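Local coordinates for Udp-n-acetylglucosamine pyrophosphorylase (Trypanosoma brucei, PDB 4BQH), which probably catalyses the formation of UDP-N-acetylglucosamine and diphosphate from UTP and N-acetyl-alpha-D-glucosamine 1-phosphate, and here carries an allosteric inhibitor, at residues A[14-17]-A[23-26]; A[44-49]-A[231-236]; A[117-122]-A[239-244]; A[222-227]-A[392-397]. All coordinates share one frame; numbering follows the deposited sequence.

Interaction 1 (A[14-17]-A[23-26])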
# COMPACT_ATOMS: atom_id res chain seq x y z
N ARG A 14 -2.58 -10.16 -30.14
CA ARG A 14 -1.60 -10.08 -29.05
C ARG A 14 -0.66 -11.27 -28.96
O ARG A 14 0.48 -11.10 -28.59
CB ARG A 14 -2.27 -9.83 -27.71
CG ARG A 14 -2.92 -8.45 -27.61
CD ARG A 14 -3.72 -8.31 -26.34
NE ARG A 14 -2.85 -8.48 -25.17
CZ ARG A 14 -3.29 -8.74 -23.94
NH1 ARG A 14 -4.59 -8.86 -23.70
NH2 ARG A 14 -2.41 -8.88 -22.95
N LEU A 15 -1.14 -12.46 -29.33
CA LEU A 15 -0.30 -13.67 -29.25
C LEU A 15 0.42 -14.06 -30.55
O LEU A 15 1.25 -14.97 -30.55
CB LEU A 15 -1.10 -14.86 -28.69
CG LEU A 15 -1.25 -14.96 -27.15
CD1 LEU A 15 0.09 -15.24 -26.47
CD2 LEU A 15 -1.88 -13.71 -26.54
N THR A 16 0.10 -13.37 -31.65
CA THR A 16 0.77 -13.64 -32.92
C THR A 16 2.23 -13.18 -32.88
O THR A 16 2.49 -12.03 -32.54
CB THR A 16 0.03 -12.98 -34.09
OG1 THR A 16 -1.28 -13.55 -34.17
CG2 THR A 16 0.77 -13.22 -35.41
N GLY A 17 3.15 -14.08 -33.18
CA GLY A 17 4.59 -13.75 -33.22
C GLY A 17 5.21 -13.63 -31.83
O GLY A 17 6.33 -13.13 -31.69
N ILE A 23 -0.61 -21.32 -27.03
CA ILE A 23 -1.74 -20.50 -26.59
C ILE A 23 -2.54 -20.01 -27.81
O ILE A 23 -3.76 -19.98 -27.79
CB ILE A 23 -1.26 -19.30 -25.76
CG1 ILE A 23 -0.44 -19.80 -24.55
CG2 ILE A 23 -2.43 -18.43 -25.30
CD1 ILE A 23 -0.05 -18.72 -23.58
N LEU A 24 -1.82 -19.59 -28.85
CA LEU A 24 -2.44 -19.10 -30.07
C LEU A 24 -3.31 -20.21 -30.63
O LEU A 24 -4.46 -19.96 -30.99
CB LEU A 24 -1.36 -18.67 -31.07
CG LEU A 24 -1.80 -17.95 -32.33
CD1 LEU A 24 -2.62 -16.70 -32.00
CD2 LEU A 24 -0.57 -17.60 -33.15
N THR A 25 -2.79 -21.43 -30.63
CA THR A 25 -3.51 -22.64 -31.06
C THR A 25 -4.81 -22.85 -30.28
O THR A 25 -5.88 -23.09 -30.88
CB THR A 25 -2.59 -23.88 -30.90
OG1 THR A 25 -1.52 -23.78 -31.84
CG2 THR A 25 -3.34 -25.20 -31.15
N ALA A 26 -4.71 -22.78 -28.96
CA ALA A 26 -5.89 -22.87 -28.11
C ALA A 26 -6.92 -21.79 -28.50
O ALA A 26 -8.09 -22.10 -28.71
CB ALA A 26 -5.51 -22.81 -26.64
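I23 meets L15 first, and it does so with its short branch: the CG2 methyl of I23 stands 4.1 Å from CG of L15, the branch point of the leucine. With CG1 of I23 beside the backbone N (chi1 -57°), CG2 falls anti to it, and the isoleucine also packs on I42 of helix 32-44. The two side chains meet at a slant, methyl against branch carbon, and L15 has F51 of helix 51-64 as a further neighbour. L24 comes next and touches both L15 and T16. Its CD1 methyl lies 4.1 Å from CB of L15 and equally far from OG1 of T16, while CD2 rests near the carbonyl, 4.1 Å from L15 O. With CG anti to the backbone N (chi1 -172°), both methyls of L24 are carried across to the other chain segment. The contact joins two consecutive helices, 7-15 and 21-29, through a short connection; L15 and L24 mark the closest backbone approach, with their CA atoms 5.9 Å apart. No hydrogen bond crosses between the segments, and 182 Å² of surface is buried, most of it on the two leucines. The T16 hydroxyl beside L24 is taken up by I12 O in the last turn of helix 7-15, just before it, so its meeting with the methyl is plain packing. A26 then packs its methyl on L38, on the side where helix 32-44 covers helix 21-29.

Interaction 2 (A[44-49]-A[231-236]). With 9VU ((3S)-3-[2-(1,3-benzodioxol-5-yl)-2-oxidanylidene-ethyl]-4-bromanyl-5-methyl-3-oxidanyl-1H-indol-2-one), chain C.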
# COMPACT_ATOMS: atom_id res chain seq x y z
N ASN A 44 -9.17 -9.63 -19.58
CA ASN A 44 -9.58 -9.01 -18.33
C ASN A 44 -8.60 -9.16 -17.19
O ASN A 44 -8.63 -8.35 -16.26
CB ASN A 44 -10.92 -9.57 -17.88
CG ASN A 44 -11.99 -9.42 -18.94
OD1 ASN A 44 -11.96 -8.46 -19.73
ND2 ASN A 44 -12.92 -10.36 -18.99
N GLU A 45 -7.77 -10.21 -17.24
CA GLU A 45 -6.83 -10.48 -16.14
C GLU A 45 -5.39 -10.22 -16.53
O GLU A 45 -4.55 -10.06 -15.65
CB GLU A 45 -6.94 -11.92 -15.65
CG GLU A 45 -8.31 -12.28 -15.13
CD GLU A 45 -8.35 -13.72 -14.64
OE1 GLU A 45 -7.54 -14.08 -13.76
OE2 GLU A 45 -9.18 -14.49 -15.15
N LEU A 46 -5.10 -10.25 -17.83
CA LEU A 46 -3.75 -9.91 -18.34
C LEU A 46 -3.78 -8.75 -19.33
O LEU A 46 -2.99 -8.70 -20.28
CB LEU A 46 -3.06 -11.14 -18.96
CG LEU A 46 -2.71 -12.19 -17.89
CD1 LEU A 46 -3.72 -13.30 -18.00
CD2 LEU A 46 -1.28 -12.71 -18.07
N ALA A 47 -4.72 -7.83 -19.12
CA ALA A 47 -4.84 -6.66 -19.98
C ALA A 47 -3.49 -5.94 -20.09
O ALA A 47 -2.79 -5.75 -19.09
CB ALA A 47 -5.91 -5.71 -19.43
N GLY A 48 -3.11 -5.60 -21.32
CA GLY A 48 -1.92 -4.79 -21.55
C GLY A 48 -0.60 -5.55 -21.54
O GLY A 48 0.40 -5.03 -22.04
N VAL A 49 -0.60 -6.79 -21.02
CA VAL A 49 0.63 -7.60 -20.95
C VAL A 49 1.20 -7.84 -22.34
O VAL A 49 0.48 -8.27 -23.26
CB VAL A 49 0.38 -8.96 -20.25
CG1 VAL A 49 1.54 -9.94 -20.50
CG2 VAL A 49 0.11 -8.77 -18.75
N ILE A 231 -4.46 -20.02 -18.70
CA ILE A 231 -3.02 -20.04 -18.50
C ILE A 231 -2.69 -19.87 -17.03
O ILE A 231 -3.44 -19.27 -16.27
CB ILE A 231 -2.26 -18.99 -19.33
CG1 ILE A 231 -2.47 -17.58 -18.80
CG2 ILE A 231 -2.59 -19.08 -20.81
CD1 ILE A 231 -1.36 -16.64 -19.23
N CYS A 232 -1.55 -20.43 -16.64
CA CYS A 232 -1.03 -20.24 -15.32
C CYS A 232 -0.56 -18.78 -15.24
O CYS A 232 0.22 -18.32 -16.07
CB CYS A 232 0.16 -21.17 -15.10
SG CYS A 232 0.55 -21.16 -13.35
N ALA A 233 -1.09 -18.07 -14.26
CA ALA A 233 -0.68 -16.67 -14.01
C ALA A 233 -0.86 -16.38 -12.53
O ALA A 233 -1.61 -17.06 -11.81
CB ALA A 233 -1.48 -15.68 -14.88
N ALA A 234 -0.12 -15.39 -12.04
CA ALA A 234 -0.07 -15.14 -10.60
C ALA A 234 0.01 -13.65 -10.37
O ALA A 234 0.40 -12.93 -11.28
CB ALA A 234 1.15 -15.82 -10.01
N PRO A 235 -0.36 -13.18 -9.15
CA PRO A 235 -0.23 -11.77 -8.84
C PRO A 235 1.21 -11.35 -9.08
O PRO A 235 2.14 -12.08 -8.69
CB PRO A 235 -0.57 -11.71 -7.35
CG PRO A 235 -1.54 -12.83 -7.15
CD PRO A 235 -0.98 -13.93 -8.04
N GLY A 236 1.40 -10.19 -9.71
CA GLY A 236 2.74 -9.81 -10.10
C GLY A 236 3.57 -9.14 -9.02
O GLY A 236 4.75 -8.91 -9.24
OAN 9VU C . 3.91 -6.23 -20.44
CAH 9VU C . 3.67 -5.05 -20.11
NAG 9VU C . 2.73 -4.30 -20.70
CAC 9VU C . 2.75 -3.06 -20.13
CAB 9VU C . 2.00 -1.99 -20.43
CAA 9VU C . 2.15 -0.76 -19.78
CAF 9VU C . 3.14 -0.65 -18.79
CAJ 9VU C . 3.33 0.59 -18.10
CAE 9VU C . 3.91 -1.81 -18.52
BRA 9VU C . 5.19 -1.65 -17.13
CAD 9VU C . 3.72 -2.99 -19.17
CAI 9VU C . 4.35 -4.28 -19.13
OAL 9VU C . 5.70 -4.18 -19.57
CAM 9VU C . 4.45 -4.94 -17.72
CAO 9VU C . 3.08 -5.34 -17.13
OAP 9VU C . 2.09 -5.28 -17.86
CAQ 9VU C . 3.05 -5.82 -15.78
CAV 9VU C . 4.11 -5.64 -14.89
CAU 9VU C . 4.06 -6.11 -13.63
OAY 9VU C . 5.00 -6.01 -12.65
CAX 9VU C . 4.60 -7.02 -11.68
OAW 9VU C . 3.18 -7.09 -11.85
CAT 9VU C . 2.99 -6.74 -13.16
CAS 9VU C . 1.92 -6.93 -13.95
CAR 9VU C . 1.92 -6.47 -15.27
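A type II beta turn from L46 to V49, in the loop between helices 32-44 and 51-64, faces strand 230-234 of a small antiparallel sheet, and L46 makes the touch. Its CD2 methyl points at the end of I231, CD2 to CD1 4.1 Å, the two side chains meeting end on. I231 holds CG1 between its backbone N and carbonyl carbon (chi1 73°), and this less usual position swings CD1 across to the leucine. The same L46 CD2 lies 4.4 Å from CB of A233, two residues on along the strand. The backbones stay well apart, 8.6 Å between CA of L46 and CA of A233, and no hydrogen bond joins them. P214 of strand 213-214 and Q41 add to the packing around L46, and the disulfide between C232 and C215 ties strand 230-234 to the residue that follows strand 213-214. E45 OE1 also makes a salt bridge to R230, the residue just before 231-236. The turn is closed by V49 N donating to L46 O at 3.1 Å. Past this apolar patch, both segments reach the inhibitor. The lactam NAG of 9VU gives its hydrogen to G48 O, 2.8 Å away with an N-H...O angle of 150°, and the inhibitor is held also by D50 N. On the strand side, G236 O comes within 3.1 Å of CAX, the methylene of the benzodioxole. G48, with positive phi (81°), takes the third position, where a type II turn commonly has glycine, and its carbonyl is the acceptor the pocket offers to the oxindole.

Interaction 3 (A[117-122]-A[239-244]). With 9VU ((3S)-3-[2-(1,3-benzodioxol-5-yl)-2-oxidanylidene-ethyl]-4-bromanyl-5-methyl-3-oxidanyl-1H-indol-2-one), chain C.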
# COMPACT_ATOMS: atom_id res chain seq x y z
N LEU A 117 -3.43 5.23 -3.09
CA LEU A 117 -3.62 4.04 -3.92
C LEU A 117 -3.62 2.83 -2.98
O LEU A 117 -2.60 2.53 -2.34
CB LEU A 117 -2.50 3.96 -4.96
CG LEU A 117 -2.58 2.92 -6.09
CD1 LEU A 117 -1.47 3.18 -7.11
CD2 LEU A 117 -2.50 1.49 -5.54
N ILE A 118 -4.77 2.17 -2.85
CA ILE A 118 -4.83 0.96 -2.00
C ILE A 118 -4.56 -0.28 -2.85
O ILE A 118 -5.26 -0.52 -3.86
CB ILE A 118 -6.24 0.73 -1.42
CG1 ILE A 118 -6.73 1.91 -0.61
CG2 ILE A 118 -6.22 -0.55 -0.56
CD1 ILE A 118 -8.15 1.72 -0.05
N LEU A 119 -3.55 -1.08 -2.47
CA LEU A 119 -3.29 -2.35 -3.18
C LEU A 119 -4.31 -3.36 -2.69
O LEU A 119 -4.29 -3.78 -1.50
CB LEU A 119 -1.85 -2.82 -2.89
CG LEU A 119 -0.73 -1.81 -3.17
CD1 LEU A 119 0.57 -2.26 -2.52
CD2 LEU A 119 -0.52 -1.63 -4.67
N ALA A 120 -5.22 -3.73 -3.59
CA ALA A 120 -6.44 -4.44 -3.24
C ALA A 120 -6.70 -5.69 -4.07
O ALA A 120 -7.86 -6.08 -4.29
CB ALA A 120 -7.63 -3.49 -3.31
N GLY A 121 -5.62 -6.32 -4.53
CA GLY A 121 -5.74 -7.48 -5.39
C GLY A 121 -5.78 -8.80 -4.65
O GLY A 121 -6.14 -9.82 -5.24
N GLY A 122 -5.42 -8.78 -3.37
CA GLY A 122 -5.29 -10.04 -2.61
C GLY A 122 -6.57 -10.45 -1.92
O GLY A 122 -7.40 -9.60 -1.53
N GLY A 239 4.72 -3.93 -8.03
CA GLY A 239 5.22 -3.28 -9.24
C GLY A 239 4.13 -3.23 -10.32
O GLY A 239 4.22 -2.42 -11.23
N ALA A 240 3.08 -4.04 -10.16
CA ALA A 240 1.91 -3.98 -11.08
C ALA A 240 1.23 -2.60 -11.16
O ALA A 240 0.45 -2.36 -12.11
CB ALA A 240 0.87 -5.05 -10.73
N VAL A 241 1.49 -1.73 -10.19
CA VAL A 241 0.83 -0.41 -10.14
C VAL A 241 1.07 0.37 -11.42
O VAL A 241 0.17 1.05 -11.89
CB VAL A 241 1.22 0.49 -8.92
CG1 VAL A 241 0.73 -0.13 -7.61
CG2 VAL A 241 2.71 0.79 -8.84
N PHE A 242 2.28 0.28 -11.97
CA PHE A 242 2.62 1.16 -13.09
C PHE A 242 1.82 0.85 -14.35
O PHE A 242 1.24 1.75 -14.96
CB PHE A 242 4.13 1.15 -13.35
CG PHE A 242 4.92 1.57 -12.16
CD1 PHE A 242 4.90 2.91 -11.72
CD2 PHE A 242 5.69 0.65 -11.48
CE1 PHE A 242 5.61 3.29 -10.61
CE2 PHE A 242 6.43 1.03 -10.37
CZ PHE A 242 6.39 2.36 -9.93
N ALA A 243 1.77 -0.43 -14.70
CA ALA A 243 0.95 -0.91 -15.82
C ALA A 243 -0.53 -0.65 -15.57
O ALA A 243 -1.27 -0.24 -16.49
CB ALA A 243 1.21 -2.40 -16.05
N ALA A 244 -0.97 -0.87 -14.34
CA ALA A 244 -2.37 -0.68 -14.01
C ALA A 244 -2.80 0.79 -14.18
O ALA A 244 -3.87 1.04 -14.73
CB ALA A 244 -2.68 -1.22 -12.62
OAN 9VU C . 3.91 -6.23 -20.44
CAH 9VU C . 3.67 -5.05 -20.11
NAG 9VU C . 2.73 -4.30 -20.70
CAC 9VU C . 2.75 -3.06 -20.13
CAB 9VU C . 2.00 -1.99 -20.43
CAA 9VU C . 2.15 -0.76 -19.78
CAF 9VU C . 3.14 -0.65 -18.79
CAJ 9VU C . 3.33 0.59 -18.10
CAE 9VU C . 3.91 -1.81 -18.52
BRA 9VU C . 5.19 -1.65 -17.13
CAD 9VU C . 3.72 -2.99 -19.17
CAI 9VU C . 4.35 -4.28 -19.13
OAL 9VU C . 5.70 -4.18 -19.57
CAM 9VU C . 4.45 -4.94 -17.72
CAO 9VU C . 3.08 -5.34 -17.13
OAP 9VU C . 2.09 -5.28 -17.86
CAQ 9VU C . 3.05 -5.82 -15.78
CAV 9VU C . 4.11 -5.64 -14.89
CAU 9VU C . 4.06 -6.11 -13.63
OAY 9VU C . 5.00 -6.01 -12.65
CAX 9VU C . 4.60 -7.02 -11.68
OAW 9VU C . 3.18 -7.09 -11.85
CAT 9VU C . 2.99 -6.74 -13.16
CAS 9VU C . 1.92 -6.93 -13.95
CAR 9VU C . 1.92 -6.47 -15.27
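Strand 117-119 and the first turn of helix 241-246 lie side by side with L119 and V241 closest, their CA atoms 8.3 Å apart, and no hydrogen bond runs between them. The strand belongs to the central mixed sheet of the GT-A-type nucleotidyltransferase fold, flanked on one edge by strand 175-180 and on the other by strand 275-280, both parallel to it. At its end A120, G121 and G122 begin a glycine-rich loop of the kind that in this family binds the nucleotide. The helix turn is secured by A244 N bonding to A240 O, with a weak bond from F242 N to G239 O. From the helix side V241 makes the contact. Its CG1 methyl pushes in between two leucines, 3.5 Å from CD2 of L119 and 4.0 Å from CD1 of L117. These two leucines reach it by different routes: L117 has CG anti to its backbone N (chi1 -171°), whereas L119 places it beside the N (chi1 -54°), and each crosses the valine at a slant. The L119 contact is tight for two methyls, and M179 of strand 175-180 also packs on V241, so the spot is well filled. The other valine methyl, CG2, sits 3.8 Å above the ring of F242, over its centre, and that ring is further packed by helix 364-374. A240 and A243, nearby on the same turn, meet the inhibitor instead: A243 CB lies 3.5 Å from OAP, the ketone oxygen of the linker of 9VU, and A240 CB lies 3.3 Å from OAW of the benzodioxole.

Interaction 4 (A[222-227]-A[392-397]); sequences RIIMEN and GPVMGI
I224, V394 and G396 make this contact, which sets the lead-in to edge strand 225-227 of a three-stranded antiparallel sheet against the beta hairpin of strands 381-387 and 394-400. I224 gives by far the largest share of the buried surface. Its chain leads to the hairpin with CG1 anti to the carbonyl carbon (chi1 -64°), and both its methyls find V394: I224 CG2 and CD1 each lie 4.1 Å from the CG2 methyl of V394. The two side chains run past one another in opposite senses, valine methyl against the side of the isoleucine. V394 brings that methyl forward by setting CG2 between its backbone N and carbonyl carbon. No hydrogen bond passes directly between the segments; the strand 394-400 residues V394 and G396 spend their backbone bonds on I387 and K385 within the hairpin, while I224 is bonded to C215 and C232 in its own sheet. Next to this, E226 bonds its backbone to I390 in the hairpin loop and so adds a second link. There the edge strand turns a corner, and E226 and N227, both facing R230, form a classic beta bulge. G396 is buried and has no side chain, so the isoleucine tip can settle directly onto the backbone. The nearest backbone approach is 7.5 Å, between the CA atoms of I224 and G396. At the tip itself, I224 CD1 lies 3.7 Å from G396 CA and 4.1 Å from the carbonyl oxygen of M395.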
# COMPACT_ATOMS: atom_id res chain seq x y z
N ARG A 222 8.00 -21.95 -22.30
CA ARG A 222 6.57 -21.97 -22.59
C ARG A 222 5.74 -21.55 -21.40
O ARG A 222 5.98 -21.99 -20.29
CB ARG A 222 6.10 -23.36 -23.02
CG ARG A 222 6.55 -23.77 -24.41
CD ARG A 222 6.04 -25.17 -24.72
NE ARG A 222 6.86 -25.82 -25.74
CZ ARG A 222 7.10 -27.13 -25.80
NH1 ARG A 222 6.61 -27.95 -24.89
NH2 ARG A 222 7.86 -27.62 -26.78
N ILE A 223 4.73 -20.73 -21.65
CA ILE A 223 3.73 -20.43 -20.63
C ILE A 223 3.03 -21.74 -20.26
O ILE A 223 2.63 -22.53 -21.14
CB ILE A 223 2.72 -19.37 -21.11
CG1 ILE A 223 3.42 -18.00 -21.19
CG2 ILE A 223 1.54 -19.25 -20.16
CD1 ILE A 223 2.61 -16.89 -21.84
N ILE A 224 2.89 -21.97 -18.96
CA ILE A 224 2.22 -23.17 -18.47
C ILE A 224 0.71 -22.96 -18.55
O ILE A 224 0.21 -21.87 -18.28
CB ILE A 224 2.65 -23.48 -17.03
CG1 ILE A 224 4.15 -23.83 -16.98
CG2 ILE A 224 1.80 -24.63 -16.45
CD1 ILE A 224 4.77 -23.72 -15.60
N MET A 225 -0.01 -24.01 -18.95
CA MET A 225 -1.47 -24.02 -18.94
C MET A 225 -1.99 -24.62 -17.64
O MET A 225 -1.57 -25.73 -17.26
CB MET A 225 -2.02 -24.83 -20.13
CG MET A 225 -1.53 -24.37 -21.51
SD MET A 225 -2.05 -22.68 -21.85
CE MET A 225 -3.81 -22.92 -22.13
N GLU A 226 -2.86 -23.90 -16.94
CA GLU A 226 -3.56 -24.46 -15.79
C GLU A 226 -4.55 -25.54 -16.28
O GLU A 226 -4.68 -26.62 -15.67
CB GLU A 226 -4.30 -23.37 -15.03
CG GLU A 226 -4.92 -23.85 -13.72
CD GLU A 226 -5.47 -22.73 -12.86
OE1 GLU A 226 -5.36 -21.54 -13.23
OE2 GLU A 226 -6.02 -23.05 -11.78
N ASN A 227 -5.22 -25.22 -17.37
CA ASN A 227 -6.12 -26.16 -18.08
C ASN A 227 -6.31 -25.67 -19.51
O ASN A 227 -5.71 -24.68 -19.90
CB ASN A 227 -7.46 -26.33 -17.32
CG ASN A 227 -8.22 -25.02 -17.13
OD1 ASN A 227 -8.63 -24.38 -18.09
ND2 ASN A 227 -8.42 -24.64 -15.88
N GLY A 392 -1.97 -32.28 -13.18
CA GLY A 392 -1.07 -32.56 -12.06
C GLY A 392 -0.07 -31.44 -11.84
O GLY A 392 0.06 -30.54 -12.67
N PRO A 393 0.64 -31.49 -10.69
CA PRO A 393 1.59 -30.41 -10.38
C PRO A 393 2.79 -30.41 -11.32
O PRO A 393 3.27 -31.47 -11.74
CB PRO A 393 2.01 -30.70 -8.93
CG PRO A 393 1.81 -32.19 -8.77
CD PRO A 393 0.60 -32.51 -9.62
N VAL A 394 3.25 -29.22 -11.69
CA VAL A 394 4.48 -29.09 -12.46
C VAL A 394 5.35 -28.02 -11.82
O VAL A 394 4.83 -27.16 -11.13
CB VAL A 394 4.25 -28.70 -13.94
CG1 VAL A 394 3.38 -29.73 -14.65
CG2 VAL A 394 3.59 -27.34 -14.03
N MET A 395 6.64 -28.07 -12.09
CA MET A 395 7.57 -27.05 -11.62
C MET A 395 7.55 -25.93 -12.65
O MET A 395 7.59 -26.19 -13.85
CB MET A 395 8.99 -27.63 -11.50
CG MET A 395 9.17 -28.63 -10.35
SD MET A 395 8.36 -28.16 -8.80
CE MET A 395 9.41 -26.83 -8.21
N GLY A 396 7.44 -24.68 -12.19
CA GLY A 396 7.44 -23.55 -13.11
C GLY A 396 8.08 -22.33 -12.49
O GLY A 396 8.46 -22.36 -11.32
N ILE A 397 8.17 -21.26 -13.27
CA ILE A 397 8.82 -20.02 -12.82
C ILE A 397 7.75 -18.95 -12.68
O ILE A 397 6.98 -18.72 -13.61
CB ILE A 397 9.90 -19.54 -13.82
CG1 ILE A 397 10.98 -20.62 -14.03
CG2 ILE A 397 10.52 -18.21 -13.33
CD1 ILE A 397 11.75 -20.99 -12.77

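Interactions 1, 2 and 4 form one connected region, while interaction 3 reaches it through the inhibitor and the chain. R14 of interaction 1 donates from NH2 to L46 O (2.7 Å) and to V49 O (3.0 Å), bracing the turn of interaction 2 that holds 9VU. I23 CD1 packs on I223 CD1 of interaction 4 at 3.7 Å. Interactions 2 and 4 share a sheet, joined by C232 N to I224 O at 2.8 Å. Interactions 2 and 3, centres 13 Å apart, both touch 9VU, one through G48, V49 and G236, the other through G239, A240, F242 and A243. Interaction 4 stays about 25 Å, centre to centre, from interaction 3.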